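Local structure of lysyl-trna-dependent l-ysyl-phosphatidylgycerol synthase (Bacillus licheniformis, 4V36) at residues Ala208-Met213 with Asp224-Ser229; Glu203-Ala208 with Ser229-Lys234; Lys177-Ser182 with Arg328-Arg333; Phe112-Glu117 with Gly308-Tyr313. The protein transfers lysine from lysyl-tRNA to phosphatidylglycerol, a lipid modification linked to bacterial resistance. All coordinates share one frame; numbering follows the deposited sequence.

Contact 1: residues Ala208-Met213 with Asp224-Ser229. With LYN (2,6-diamino-hexanoic acid amide), chain C.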
loop_
_atom_site.group_PDB
_atom_site.type_symbol
_atom_site.label_atom_id
_atom_site.label_comp_id
_atom_site.label_asym_id
_atom_site.label_seq_id
_atom_site.Cartn_x
_atom_site.Cartn_y
_atom_site.Cartn_z
ATOM N N ALA A 208 18.666 7.698 1.010
ATOM C CA ALA A 208 17.371 7.085 0.721
ATOM C C ALA A 208 16.942 6.137 1.836
ATOM O O ALA A 208 17.784 5.554 2.516
ATOM C CB ALA A 208 17.420 6.343 -0.611
ATOM N N PHE A 209 15.634 5.983 2.023
ATOM C CA PHE A 209 15.129 5.030 3.006
ATOM C C PHE A 209 13.787 4.429 2.603
ATOM O O PHE A 209 13.010 5.042 1.870
ATOM C CB PHE A 209 15.009 5.687 4.386
ATOM C CG PHE A 209 13.847 6.635 4.519
ATOM C CD1 PHE A 209 13.984 7.970 4.178
ATOM C CD2 PHE A 209 12.624 6.195 5.008
ATOM C CE1 PHE A 209 12.921 8.846 4.305
ATOM C CE2 PHE A 209 11.560 7.066 5.137
ATOM C CZ PHE A 209 11.708 8.393 4.788
ATOM N N MET A 210 13.532 3.218 3.090
ATOM C CA MET A 210 12.266 2.528 2.873
ATOM C C MET A 210 11.883 1.761 4.131
ATOM O O MET A 210 12.754 1.257 4.838
ATOM C CB MET A 210 12.353 1.560 1.689
ATOM C CG MET A 210 12.740 2.194 0.365
ATOM S SD MET A 210 14.069 1.286 -0.444
ATOM C CE MET A 210 15.389 1.499 0.749
ATOM N N ASN A 211 10.589 1.669 4.412
ATOM C CA ASN A 211 10.127 0.875 5.543
ATOM C C ASN A 211 9.573 -0.470 5.077
ATOM O O ASN A 211 8.666 -0.527 4.247
ATOM C CB ASN A 211 9.083 1.646 6.356
ATOM C CG ASN A 211 7.946 2.177 5.503
ATOM O OD1 ASN A 211 8.090 2.354 4.296
ATOM N ND2 ASN A 211 6.809 2.442 6.135
ATOM N N ILE A 212 10.136 -1.550 5.611
ATOM C CA ILE A 212 9.778 -2.903 5.192
ATOM C C ILE A 212 8.507 -3.389 5.882
ATOM O O ILE A 212 8.468 -3.525 7.104
ATOM C CB ILE A 212 10.916 -3.899 5.485
ATOM C CG1 ILE A 212 12.259 -3.331 5.020
ATOM C CG2 ILE A 212 10.636 -5.241 4.825
ATOM C CD1 ILE A 212 12.320 -3.055 3.537
ATOM N N MET A 213 7.477 -3.666 5.089
ATOM C CA MET A 213 6.166 -4.016 5.626
ATOM C C MET A 213 6.008 -5.505 5.922
ATOM O O MET A 213 6.419 -6.348 5.122
ATOM C CB MET A 213 5.070 -3.561 4.657
ATOM C CG MET A 213 5.014 -2.054 4.436
ATOM S SD MET A 213 4.548 -1.117 5.909
ATOM C CE MET A 213 6.148 -0.703 6.606
ATOM N N ASP A 224 6.457 0.556 2.001
ATOM C CA ASP A 224 5.398 1.550 1.982
ATOM C C ASP A 224 5.960 2.872 1.478
ATOM O O ASP A 224 5.570 3.364 0.420
ATOM C CB ASP A 224 4.789 1.706 3.375
ATOM C CG ASP A 224 3.627 2.673 3.401
ATOM O OD1 ASP A 224 3.047 2.949 2.329
ATOM O OD2 ASP A 224 3.289 3.150 4.503
ATOM N N LEU A 225 6.891 3.433 2.239
ATOM C CA LEU A 225 7.564 4.661 1.847
ATOM C C LEU A 225 8.862 4.352 1.111
ATOM O O LEU A 225 9.594 3.437 1.484
ATOM C CB LEU A 225 7.858 5.537 3.071
ATOM C CG LEU A 225 6.742 6.407 3.656
ATOM C CD1 LEU A 225 5.623 5.572 4.266
ATOM C CD2 LEU A 225 7.317 7.364 4.687
ATOM N N MET A 226 9.129 5.110 0.053
ATOM C CA MET A 226 10.427 5.085 -0.614
ATOM C C MET A 226 10.812 6.512 -0.975
ATOM O O MET A 226 10.274 7.092 -1.918
ATOM C CB MET A 226 10.409 4.204 -1.865
ATOM C CG MET A 226 11.676 4.333 -2.703
ATOM S SD MET A 226 11.681 3.365 -4.224
ATOM C CE MET A 226 12.147 1.751 -3.606
ATOM N N ARG A 227 11.732 7.085 -0.208
ATOM C CA ARG A 227 12.077 8.490 -0.371
ATOM C C ARG A 227 13.584 8.692 -0.437
ATOM O O ARG A 227 14.346 7.975 0.209
ATOM C CB ARG A 227 11.467 9.312 0.767
ATOM C CG ARG A 227 9.955 9.141 0.858
ATOM C CD ARG A 227 9.310 9.967 1.949
ATOM N NE ARG A 227 7.861 9.784 1.924
ATOM C CZ ARG A 227 7.008 10.411 2.726
ATOM N NH1 ARG A 227 7.451 11.274 3.630
ATOM N NH2 ARG A 227 5.708 10.173 2.620
ATOM N N TYR A 228 14.004 9.671 -1.229
ATOM C CA TYR A 228 15.420 9.925 -1.451
ATOM C C TYR A 228 15.715 11.417 -1.558
ATOM O O TYR A 228 14.855 12.202 -1.957
ATOM C CB TYR A 228 15.895 9.202 -2.713
ATOM C CG TYR A 228 15.007 9.429 -3.918
ATOM C CD1 TYR A 228 15.154 10.557 -4.711
ATOM C CD2 TYR A 228 14.024 8.510 -4.261
ATOM C CE1 TYR A 228 14.345 10.769 -5.812
ATOM C CE2 TYR A 228 13.210 8.712 -5.361
ATOM C CZ TYR A 228 13.375 9.843 -6.132
ATOM O OH TYR A 228 12.570 10.050 -7.227
ATOM N N SER A 229 16.935 11.802 -1.200
ATOM C CA SER A 229 17.350 13.199 -1.268
ATOM C C SER A 229 17.792 13.576 -2.680
ATOM O O SER A 229 17.853 12.725 -3.567
ATOM C CB SER A 229 18.476 13.472 -0.269
ATOM O OG SER A 229 19.572 12.603 -0.491
HETATM N N LYN C . 6.550 7.343 -0.298
HETATM C CA LYN C . 5.253 7.776 0.189
HETATM C CB LYN C . 4.758 8.950 -0.651
HETATM C CG LYN C . 3.364 9.408 -0.239
HETATM C CD LYN C . 3.176 10.899 -0.499
HETATM C CE LYN C . 3.313 11.235 -1.979
HETATM N NZ LYN C . 3.158 12.702 -2.174
HETATM C C LYN C . 4.273 6.640 0.117
HETATM O O LYN C . 4.259 5.922 -0.871
HETATM N NT LYN C . 3.448 6.434 1.144
#

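Contact 2: residues Glu203-Ala208 with Ser229-Lys234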
loop_
_atom_site.group_PDB
_atom_site.type_symbol
_atom_site.label_atom_id
_atom_site.label_comp_id
_atom_site.label_asym_id
_atom_site.label_seq_id
_atom_site.Cartn_x
_atom_site.Cartn_y
_atom_site.Cartn_z
ATOM N N GLU A 203 30.489 8.263 2.348
ATOM C CA GLU A 203 30.714 9.064 3.546
ATOM C C GLU A 203 29.779 8.648 4.677
ATOM O O GLU A 203 29.847 9.186 5.782
ATOM C CB GLU A 203 30.535 10.554 3.238
ATOM C CG GLU A 203 31.542 11.125 2.243
ATOM C CD GLU A 203 31.204 10.794 0.800
ATOM O OE1 GLU A 203 30.111 10.240 0.553
ATOM O OE2 GLU A 203 32.031 11.087 -0.088
ATOM N N GLY A 204 28.903 7.689 4.392
ATOM C CA GLY A 204 27.976 7.181 5.385
ATOM C C GLY A 204 26.729 8.031 5.509
ATOM O O GLY A 204 25.999 7.936 6.496
ATOM N N GLU A 205 26.479 8.865 4.504
ATOM C CA GLU A 205 25.312 9.735 4.515
ATOM C C GLU A 205 24.096 9.042 3.910
ATOM O O GLU A 205 24.139 8.567 2.775
ATOM C CB GLU A 205 25.598 11.034 3.759
ATOM C CG GLU A 205 24.442 12.019 3.782
ATOM C CD GLU A 205 24.701 13.246 2.931
ATOM O OE1 GLU A 205 25.708 13.257 2.190
ATOM O OE2 GLU A 205 23.898 14.199 3.004
ATOM N N ILE A 206 23.014 8.990 4.679
ATOM C CA ILE A 206 21.767 8.393 4.220
ATOM C C ILE A 206 21.143 9.234 3.111
ATOM O O ILE A 206 20.801 10.397 3.324
ATOM C CB ILE A 206 20.758 8.244 5.374
ATOM C CG1 ILE A 206 21.354 7.393 6.498
ATOM C CG2 ILE A 206 19.455 7.643 4.875
ATOM C CD1 ILE A 206 20.437 7.226 7.690
ATOM N N VAL A 207 20.999 8.643 1.930
ATOM C CA VAL A 207 20.431 9.358 0.792
ATOM C C VAL A 207 19.064 8.809 0.395
ATOM O O VAL A 207 18.384 9.384 -0.452
ATOM C CB VAL A 207 21.362 9.301 -0.433
ATOM C CG1 VAL A 207 22.737 9.848 -0.080
ATOM C CG2 VAL A 207 21.465 7.879 -0.957
ATOM N N ALA A 208 18.666 7.698 1.010
ATOM C CA ALA A 208 17.371 7.085 0.721
ATOM C C ALA A 208 16.942 6.137 1.836
ATOM O O ALA A 208 17.784 5.554 2.516
ATOM C CB ALA A 208 17.420 6.343 -0.611
ATOM N N SER A 229 16.935 11.802 -1.200
ATOM C CA SER A 229 17.350 13.199 -1.268
ATOM C C SER A 229 17.792 13.576 -2.680
ATOM O O SER A 229 17.853 12.725 -3.567
ATOM C CB SER A 229 18.476 13.472 -0.269
ATOM O OG SER A 229 19.572 12.603 -0.491
ATOM N N LYS A 230 18.105 14.852 -2.881
ATOM C CA LYS A 230 18.476 15.350 -4.201
ATOM C C LYS A 230 19.873 14.900 -4.616
ATOM O O LYS A 230 20.222 14.956 -5.794
ATOM C CB LYS A 230 18.391 16.878 -4.242
ATOM C CG LYS A 230 17.007 17.436 -3.957
ATOM C CD LYS A 230 15.961 16.820 -4.870
ATOM C CE LYS A 230 14.565 17.314 -4.526
ATOM N NZ LYS A 230 13.510 16.561 -5.262
ATOM N N LYS A 231 20.672 14.457 -3.650
ATOM C CA LYS A 231 22.028 14.007 -3.944
ATOM C C LYS A 231 22.054 12.530 -4.325
ATOM O O LYS A 231 23.116 11.967 -4.590
ATOM C CB LYS A 231 22.955 14.259 -2.754
ATOM C CG LYS A 231 22.588 13.494 -1.495
ATOM C CD LYS A 231 23.708 13.565 -0.469
ATOM C CE LYS A 231 24.093 15.005 -0.162
ATOM N NZ LYS A 231 22.970 15.763 0.455
ATOM N N ALA A 232 20.880 11.905 -4.349
ATOM C CA ALA A 232 20.765 10.523 -4.792
ATOM C C ALA A 232 20.924 10.447 -6.307
ATOM O O ALA A 232 20.317 11.231 -7.036
ATOM C CB ALA A 232 19.433 9.933 -4.364
ATOM N N PRO A 233 21.749 9.502 -6.784
ATOM C CA PRO A 233 22.056 9.354 -8.212
ATOM C C PRO A 233 20.829 9.029 -9.059
ATOM O O PRO A 233 19.785 8.660 -8.524
ATOM C CB PRO A 233 23.048 8.185 -8.240
ATOM C CG PRO A 233 23.614 8.125 -6.865
ATOM C CD PRO A 233 22.497 8.539 -5.960
ATOM N N LYS A 234 20.967 9.169 -10.373
ATOM C CA LYS A 234 19.894 8.820 -11.295
ATOM C C LYS A 234 19.669 7.313 -11.294
ATOM O O LYS A 234 20.616 6.534 -11.175
ATOM C CB LYS A 234 20.216 9.312 -12.707
#

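Contact 3: residues Lys177-Ser182 with Arg328-Arg333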
loop_
_atom_site.group_PDB
_atom_site.type_symbol
_atom_site.label_atom_id
_atom_site.label_comp_id
_atom_site.label_asym_id
_atom_site.label_seq_id
_atom_site.Cartn_x
_atom_site.Cartn_y
_atom_site.Cartn_z
ATOM N N LYS A 177 2.483 17.923 0.423
ATOM C CA LYS A 177 2.140 17.449 1.756
ATOM C C LYS A 177 1.848 15.957 1.726
ATOM O O LYS A 177 1.710 15.363 0.657
ATOM C CB LYS A 177 0.944 18.218 2.316
ATOM C CG LYS A 177 1.239 19.677 2.617
ATOM C CD LYS A 177 2.330 19.817 3.666
ATOM C CE LYS A 177 2.681 21.276 3.904
ATOM N NZ LYS A 177 1.495 22.068 4.334
ATOM N N GLU A 178 1.753 15.355 2.907
ATOM C CA GLU A 178 1.577 13.913 3.021
ATOM C C GLU A 178 0.180 13.453 2.617
ATOM O O GLU A 178 -0.806 14.153 2.839
ATOM C CB GLU A 178 1.872 13.456 4.452
ATOM C CG GLU A 178 3.316 13.657 4.901
ATOM C CD GLU A 178 4.251 12.562 4.416
ATOM O OE1 GLU A 178 3.929 11.887 3.416
ATOM O OE2 GLU A 178 5.311 12.370 5.048
ATOM N N LYS A 179 0.113 12.268 2.019
ATOM C CA LYS A 179 -1.157 11.609 1.743
ATOM C C LYS A 179 -1.400 10.551 2.812
ATOM O O LYS A 179 -0.493 10.218 3.574
ATOM C CB LYS A 179 -1.156 10.986 0.347
ATOM C CG LYS A 179 -1.042 12.002 -0.781
ATOM C CD LYS A 179 -0.970 11.322 -2.138
ATOM C CE LYS A 179 -0.913 12.344 -3.263
ATOM N NZ LYS A 179 0.245 13.268 -3.123
ATOM N N GLY A 180 -2.617 10.021 2.875
ATOM C CA GLY A 180 -2.956 9.073 3.920
ATOM C C GLY A 180 -3.920 7.977 3.513
ATOM O O GLY A 180 -4.016 7.619 2.337
ATOM N N PHE A 181 -4.627 7.444 4.508
ATOM C CA PHE A 181 -5.592 6.359 4.334
ATOM C C PHE A 181 -4.956 5.106 3.734
ATOM O O PHE A 181 -4.587 4.183 4.461
ATOM C CB PHE A 181 -6.773 6.816 3.469
ATOM C CG PHE A 181 -7.864 5.791 3.351
ATOM C CD1 PHE A 181 -8.623 5.441 4.456
ATOM C CD2 PHE A 181 -8.132 5.180 2.138
ATOM C CE1 PHE A 181 -9.628 4.496 4.353
ATOM C CE2 PHE A 181 -9.135 4.235 2.028
ATOM C CZ PHE A 181 -9.885 3.893 3.138
ATOM N N SER A 182 -4.832 5.077 2.411
ATOM C CA SER A 182 -4.291 3.910 1.718
ATOM C C SER A 182 -2.797 4.049 1.452
ATOM O O SER A 182 -2.159 3.123 0.950
ATOM C CB SER A 182 -5.029 3.684 0.399
ATOM O OG SER A 182 -4.865 4.795 -0.463
ATOM N N ARG A 328 -9.894 12.129 -2.502
ATOM C CA ARG A 328 -9.744 13.209 -1.531
ATOM C C ARG A 328 -9.428 12.661 -0.143
ATOM O O ARG A 328 -8.730 13.305 0.640
ATOM C CB ARG A 328 -11.006 14.072 -1.482
ATOM C CG ARG A 328 -11.167 14.989 -2.680
ATOM C CD ARG A 328 -12.454 15.798 -2.606
ATOM N NE ARG A 328 -12.497 16.682 -1.445
ATOM C CZ ARG A 328 -12.031 17.928 -1.435
ATOM N NH1 ARG A 328 -11.477 18.439 -2.525
ATOM N NH2 ARG A 328 -12.116 18.661 -0.333
ATOM N N LEU A 329 -9.945 11.473 0.154
ATOM C CA LEU A 329 -9.666 10.811 1.422
ATOM C C LEU A 329 -8.183 10.469 1.528
ATOM O O LEU A 329 -7.571 10.617 2.587
ATOM C CB LEU A 329 -10.516 9.548 1.570
ATOM C CG LEU A 329 -10.246 8.687 2.806
ATOM C CD1 LEU A 329 -10.480 9.483 4.080
ATOM C CD2 LEU A 329 -11.111 7.436 2.779
ATOM N N ILE A 330 -7.612 10.013 0.420
ATOM C CA ILE A 330 -6.181 9.746 0.346
ATOM C C ILE A 330 -5.411 11.060 0.485
ATOM O O ILE A 330 -4.300 11.089 1.016
ATOM C CB ILE A 330 -5.814 9.036 -0.974
ATOM C CG1 ILE A 330 -6.563 7.704 -1.078
ATOM C CG2 ILE A 330 -4.316 8.802 -1.073
ATOM C CD1 ILE A 330 -6.360 6.985 -2.394
ATOM N N GLY A 331 -6.022 12.149 0.031
ATOM C CA GLY A 331 -5.448 13.474 0.186
ATOM C C GLY A 331 -5.728 14.079 1.552
ATOM O O GLY A 331 -5.486 15.266 1.773
ATOM N N ARG A 332 -6.255 13.255 2.456
ATOM C CA ARG A 332 -6.513 13.629 3.850
ATOM C C ARG A 332 -7.589 14.705 3.995
ATOM O O ARG A 332 -7.480 15.591 4.843
ATOM C CB ARG A 332 -5.216 14.087 4.531
ATOM C CG ARG A 332 -4.070 13.094 4.391
ATOM C CD ARG A 332 -3.533 12.657 5.744
ATOM N NE ARG A 332 -2.705 13.679 6.375
ATOM C CZ ARG A 332 -2.263 13.613 7.626
ATOM N NH1 ARG A 332 -2.578 12.577 8.390
ATOM N NH2 ARG A 332 -1.513 14.589 8.120
ATOM N N ARG A 333 -8.630 14.617 3.173
ATOM C CA ARG A 333 -9.791 15.495 3.304
ATOM C C ARG A 333 -11.088 14.691 3.257
ATOM O O ARG A 333 -11.301 13.890 2.346
ATOM C CB ARG A 333 -9.792 16.566 2.210
ATOM C CG ARG A 333 -8.699 17.610 2.367
ATOM C CD ARG A 333 -8.908 18.782 1.424
ATOM N NE ARG A 333 -7.929 19.843 1.650
ATOM C CZ ARG A 333 -8.073 20.816 2.545
ATOM N NH1 ARG A 333 -9.159 20.870 3.302
ATOM N NH2 ARG A 333 -7.131 21.740 2.681
HETATM O O HOH W 1 -0.873 15.927 5.212
#

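Contact 4: residues Phe112-Glu117 with Gly308-Tyr313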
loop_
_atom_site.group_PDB
_atom_site.type_symbol
_atom_site.label_atom_id
_atom_site.label_comp_id
_atom_site.label_asym_id
_atom_site.label_seq_id
_atom_site.Cartn_x
_atom_site.Cartn_y
_atom_site.Cartn_z
ATOM N N PHE A 112 -18.356 -4.288 -8.846
ATOM C CA PHE A 112 -16.906 -4.195 -8.746
ATOM C C PHE A 112 -16.282 -3.422 -9.900
ATOM O O PHE A 112 -16.760 -3.472 -11.033
ATOM C CB PHE A 112 -16.295 -5.596 -8.664
ATOM C CG PHE A 112 -16.880 -6.442 -7.571
ATOM C CD1 PHE A 112 -16.509 -6.245 -6.250
ATOM C CD2 PHE A 112 -17.806 -7.430 -7.862
ATOM C CE1 PHE A 112 -17.049 -7.020 -5.241
ATOM C CE2 PHE A 112 -18.348 -8.209 -6.857
ATOM C CZ PHE A 112 -17.969 -8.003 -5.544
ATOM N N PHE A 113 -15.206 -2.707 -9.593
ATOM C CA PHE A 113 -14.489 -1.911 -10.578
ATOM C C PHE A 113 -12.987 -2.060 -10.368
ATOM O O PHE A 113 -12.477 -1.786 -9.282
ATOM C CB PHE A 113 -14.907 -0.442 -10.483
ATOM C CG PHE A 113 -14.086 0.480 -11.335
ATOM C CD1 PHE A 113 -14.318 0.573 -12.696
ATOM C CD2 PHE A 113 -13.088 1.261 -10.774
ATOM C CE1 PHE A 113 -13.566 1.423 -13.484
ATOM C CE2 PHE A 113 -12.332 2.111 -11.556
ATOM C CZ PHE A 113 -12.572 2.191 -12.913
ATOM N N LYS A 114 -12.279 -2.494 -11.406
ATOM C CA LYS A 114 -10.847 -2.751 -11.293
ATOM C C LYS A 114 -10.051 -1.451 -11.217
ATOM O O LYS A 114 -10.055 -0.653 -12.153
ATOM C CB LYS A 114 -10.357 -3.603 -12.465
ATOM C CG LYS A 114 -9.025 -4.290 -12.209
ATOM C CD LYS A 114 -8.752 -5.381 -13.233
ATOM C CE LYS A 114 -7.519 -6.191 -12.859
ATOM N NZ LYS A 114 -7.251 -7.280 -13.836
ATOM N N LEU A 115 -9.370 -1.255 -10.093
ATOM C CA LEU A 115 -8.612 -0.034 -9.838
ATOM C C LEU A 115 -7.220 -0.089 -10.459
ATOM O O LEU A 115 -6.666 0.932 -10.867
ATOM C CB LEU A 115 -8.494 0.206 -8.331
ATOM C CG LEU A 115 -9.809 0.338 -7.561
ATOM C CD1 LEU A 115 -9.582 0.078 -6.084
ATOM C CD2 LEU A 115 -10.410 1.716 -7.775
ATOM N N GLY A 116 -6.659 -1.290 -10.519
ATOM C CA GLY A 116 -5.311 -1.484 -11.014
ATOM C C GLY A 116 -4.797 -2.852 -10.617
ATOM O O GLY A 116 -5.564 -3.696 -10.153
ATOM N N GLU A 117 -3.501 -3.075 -10.795
ATOM C CA GLU A 117 -2.898 -4.356 -10.453
ATOM C C GLU A 117 -1.610 -4.168 -9.664
ATOM O O GLU A 117 -0.825 -3.262 -9.945
ATOM C CB GLU A 117 -2.626 -5.174 -11.719
ATOM C CG GLU A 117 -3.881 -5.690 -12.407
ATOM C CD GLU A 117 -3.597 -6.324 -13.756
ATOM O OE1 GLU A 117 -2.925 -5.679 -14.590
ATOM O OE2 GLU A 117 -4.050 -7.465 -13.985
ATOM N N GLY A 308 -4.841 -8.044 -9.415
ATOM C CA GLY A 308 -5.809 -6.966 -9.495
ATOM C C GLY A 308 -6.410 -6.536 -8.170
ATOM O O GLY A 308 -6.647 -7.354 -7.281
ATOM N N LYS A 309 -6.651 -5.234 -8.045
ATOM C CA LYS A 309 -7.337 -4.674 -6.888
ATOM C C LYS A 309 -8.629 -4.014 -7.356
ATOM O O LYS A 309 -8.659 -3.384 -8.413
ATOM C CB LYS A 309 -6.445 -3.668 -6.156
ATOM C CG LYS A 309 -5.050 -4.190 -5.845
ATOM C CD LYS A 309 -4.806 -4.290 -4.350
ATOM C CE LYS A 309 -5.705 -5.327 -3.702
ATOM N NZ LYS A 309 -5.419 -5.466 -2.245
ATOM N N TYR A 310 -9.694 -4.157 -6.576
ATOM C CA TYR A 310 -11.012 -3.724 -7.027
ATOM C C TYR A 310 -11.715 -2.789 -6.053
ATOM O O TYR A 310 -11.486 -2.834 -4.845
ATOM C CB TYR A 310 -11.902 -4.943 -7.285
ATOM C CG TYR A 310 -11.363 -5.884 -8.337
ATOM C CD1 TYR A 310 -10.475 -6.898 -8.000
ATOM C CD2 TYR A 310 -11.748 -5.763 -9.666
ATOM C CE1 TYR A 310 -9.981 -7.763 -8.959
ATOM C CE2 TYR A 310 -11.260 -6.623 -10.631
ATOM C CZ TYR A 310 -10.378 -7.619 -10.273
ATOM O OH TYR A 310 -9.890 -8.475 -11.233
ATOM N N LEU A 311 -12.577 -1.938 -6.600
ATOM C CA LEU A 311 -13.459 -1.107 -5.796
ATOM C C LEU A 311 -14.835 -1.755 -5.725
ATOM O O LEU A 311 -15.413 -2.104 -6.753
ATOM C CB LEU A 311 -13.567 0.302 -6.383
ATOM C CG LEU A 311 -14.483 1.281 -5.644
ATOM C CD1 LEU A 311 -13.857 1.715 -4.329
ATOM C CD2 LEU A 311 -14.800 2.489 -6.510
ATOM N N ALA A 312 -15.355 -1.925 -4.515
ATOM C CA ALA A 312 -16.690 -2.486 -4.346
ATOM C C ALA A 312 -17.697 -1.380 -4.061
ATOM O O ALA A 312 -17.642 -0.726 -3.019
ATOM C CB ALA A 312 -16.701 -3.524 -3.237
ATOM N N TYR A 313 -18.615 -1.178 -5.000
ATOM C CA TYR A 313 -19.620 -0.127 -4.897
ATOM C C TYR A 313 -21.003 -0.694 -5.197
ATOM O O TYR A 313 -21.125 -1.823 -5.669
ATOM C CB TYR A 313 -19.293 1.020 -5.854
ATOM C CG TYR A 313 -19.319 0.614 -7.311
ATOM C CD1 TYR A 313 -18.233 -0.027 -7.895
ATOM C CD2 TYR A 313 -20.431 0.869 -8.103
ATOM C CE1 TYR A 313 -18.256 -0.405 -9.226
ATOM C CE2 TYR A 313 -20.462 0.496 -9.433
ATOM C CZ TYR A 313 -19.372 -0.140 -9.990
ATOM O OH TYR A 313 -19.403 -0.511 -11.315
#

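Contact 1: residues Ala208-Met213 with Asp224-Ser229
Phe209 and Arg227 face each other as a hydrogen-bonded pair of the antiparallel hairpin formed by strands 206-213 and 220-228. Phe209 N reaches Arg227 O at 3.0 Å, and Arg227 N returns a bond to Phe209 O at 3.2 Å. Their side chains leave the same face of the sheet and run side by side. The Arg227 chain can be followed outward from the strand: CB lies 3.9 Å from Phe209 CE1, CG is 4.0 Å from the ligand's alpha nitrogen N, and CD is again beside Phe209 CZ. Extended from CG to NE, the chain then passes beyond the ring, and NE comes to 3.6 Å from the alpha nitrogen N of the lysine amide ligand. At the tip NH2 approaches the ligand CA at 3.4 Å, while Leu225 CD2 covers one face of the guanidinium over its centre. NH1 is bonded to Ser169 and NH2 forms a salt bridge with Glu178, so the group is gripped from helix 159-173 and from the loop after it. Farther along, Asn211 turns its amide back to the neighbouring strand, CG standing between the backbone N and the carbonyl carbon (chi1 52°). OD1 thereby takes Leu225 N on a lone pair at 2.6 Å and a weak second bond from Asp224 N. On the opposite face, Met210 SD meets Met226 CE at 3.7 Å, both packed against Leu240. The pocket wall thus combines a side-chain amide fixing the backbone at Asp224 and Leu225 with a guanidinium beside the ligand's alpha-amino end; the guanidinium's charge is probably offset by Glu178.

Contact 2: residues Glu203-Ala208 with Ser229-Lys234
An extended Glu205, with CG anti to its backbone N (chi1 -177°), carries its carboxylate from the loop just before strand 206-213 to the tip of a bent Lys231. Lys231 has CG between its backbone N and carbonyl carbon (chi1 63°) and bends at its last two torsions, which swings the ammonium round to the acid. The two tips form a salt bridge, with Lys231 NZ 3.1 Å from Glu205 OE2; the hydrogen bond within it is weak. The methylenes of the lysine also lie against the carboxylate, CD standing 3.3 Å from Glu205 OE1. Next to this pair, Val207 crosses the lysine chain at about a right angle, and its CG1 touches Lys231 CD at 3.9 Å. Val207 therefore covers the apolar part of a side chain whose end is charged. The backbone connection is firmer: Ser229 N donates to Val207 O at 2.9 Å, arriving tilted from the carbonyl plane. Ser229 OG adds a weak bond to the same oxygen at 3.4 Å, so one residue offers two donors to a single acceptor. Ala232 CB packs near this carbonyl and 4.4 Å from Val207 CB. Ser229 to Ala232 form a type I beta turn, closed by Ala232 N bonding to Ser229 O at 3.2 Å, which brings Lys231 and Ala232 back towards the strand. On its other edge strand 206-213 has a classic beta bulge, Val207 and Ala208 both facing Leu199. Turn and bulge mark the open end of the hairpin, away from the connection between its strands, where strand 220-228 gives way to the loop before helix 236-251.

Contact 3: residues Lys177-Ser182 with Arg328-Arg333
Gly180 N donates a nearly straight hydrogen bond of 2.7 Å to Ile330 O, joining the loop to the last turn of helix 319-330. Beside it, Lys179 CB rests 3.2 Å from the same carbonyl oxygen, while the rest of that side chain leads away to the ligand pocket. Phe181, with CG anti to its backbone N (chi1 -175°), presents a ring face to Leu329: CD2 sits over the ring centre in a CH-pi contact, 3.5 Å from the centroid. Ile330 packs along the next residue, CD1 lying 3.3 Å from Ser182 OG. At the other end of the contact, a water accepts from Arg332 NE at 3.1 Å and donates to Glu178 O at 3.0 Å.

The helix terminus is shaped by a Schellman motif in which Arg332 is the C-prime residue of positive phi: Arg333 N bonds to Arg328 O and Arg332 N to Leu329 O. This turn carries the Arg332 side chain back across the loop, its CG 3.7 Å from Gly180 N. Farther out, Asp39 bonds Phe181 N, and Arg332 makes a cation-pi contact with Phe185. Loop and helix end pack on one part of the sheet, Phe181 against strands 50-57, 60-69 and 91-97 and Leu329 against the first two.

Contact 4: residues Phe112-Glu117 with Gly308-Tyr313
Phe113 and Leu311 exchange two backbone hydrogen bonds: Leu311 N gives to Phe113 O at 2.7 Å, and Phe113 N gives to Leu311 O at 2.9 Å. They join neighbouring strands 111-122 and 305-313 in the mixed sheet of a domain whose family belongs to the acetyltransferase clan. Beyond them the antiparallel register slips by one residue. Leu115 N bonds to Lys309 O at 2.8 Å, whereas Lys309 N bonds to Gly116 O, also at 2.8 Å. Leu115 and Gly116 thus both face Lys309, a classic beta bulge. Near it Lys114 runs extended to a salt bridge with Glu117, NZ standing above the carboxylate plane at 3.2 Å from OE2. Glu117 also pairs with Arg296, and a Tris molecule, probably from the crystallisation liquor, is held by Glu117 and Tyr310.

Outside these bonds, Lys114 lays its methylenes obliquely across Tyr310, with CG 3.6 Å from CE2 of the ring, whose hydroxyl is bonded to Arg99. Gly308 lets the lysine and Glu117 pass close to the strand. Leu115 CD2 packs 3.7 Å from Leu311 CB, both residues touching helix 319-330. Tyr313, with CG between its backbone N and carbonyl carbon (chi1 63°), swings its ring back so that CE1 touches Phe113 CB at 3.6 Å. The face of Phe113 and Leu311 is largely apolar, though Lys309 extends from it to Gln96; on the other, Lys114 and Arg296 probably share the negative charge of Glu117.

From the N terminus, strand 111-122 supplies the first half of contact 4, which waits 191 residues for its partner in strand 305-313. The loop at 177-182 opens contact 3 next; its partner at the end of helix 319-330 comes after contact 4 has closed, so the two cross. Inside both, contact 2 encloses contact 1 along the hairpin of strands 206-213 and 220-228, sharing Ala208 and Ser229. Contacts 1 and 4 lie on opposite sides of the chain's centre in one mixed sheet, their centres about 26 Å apart. Through the Glu178–Arg227 salt bridge, loop 177-182, itself held to the end of helix 319-330, also meets the ligand-pocket hairpin.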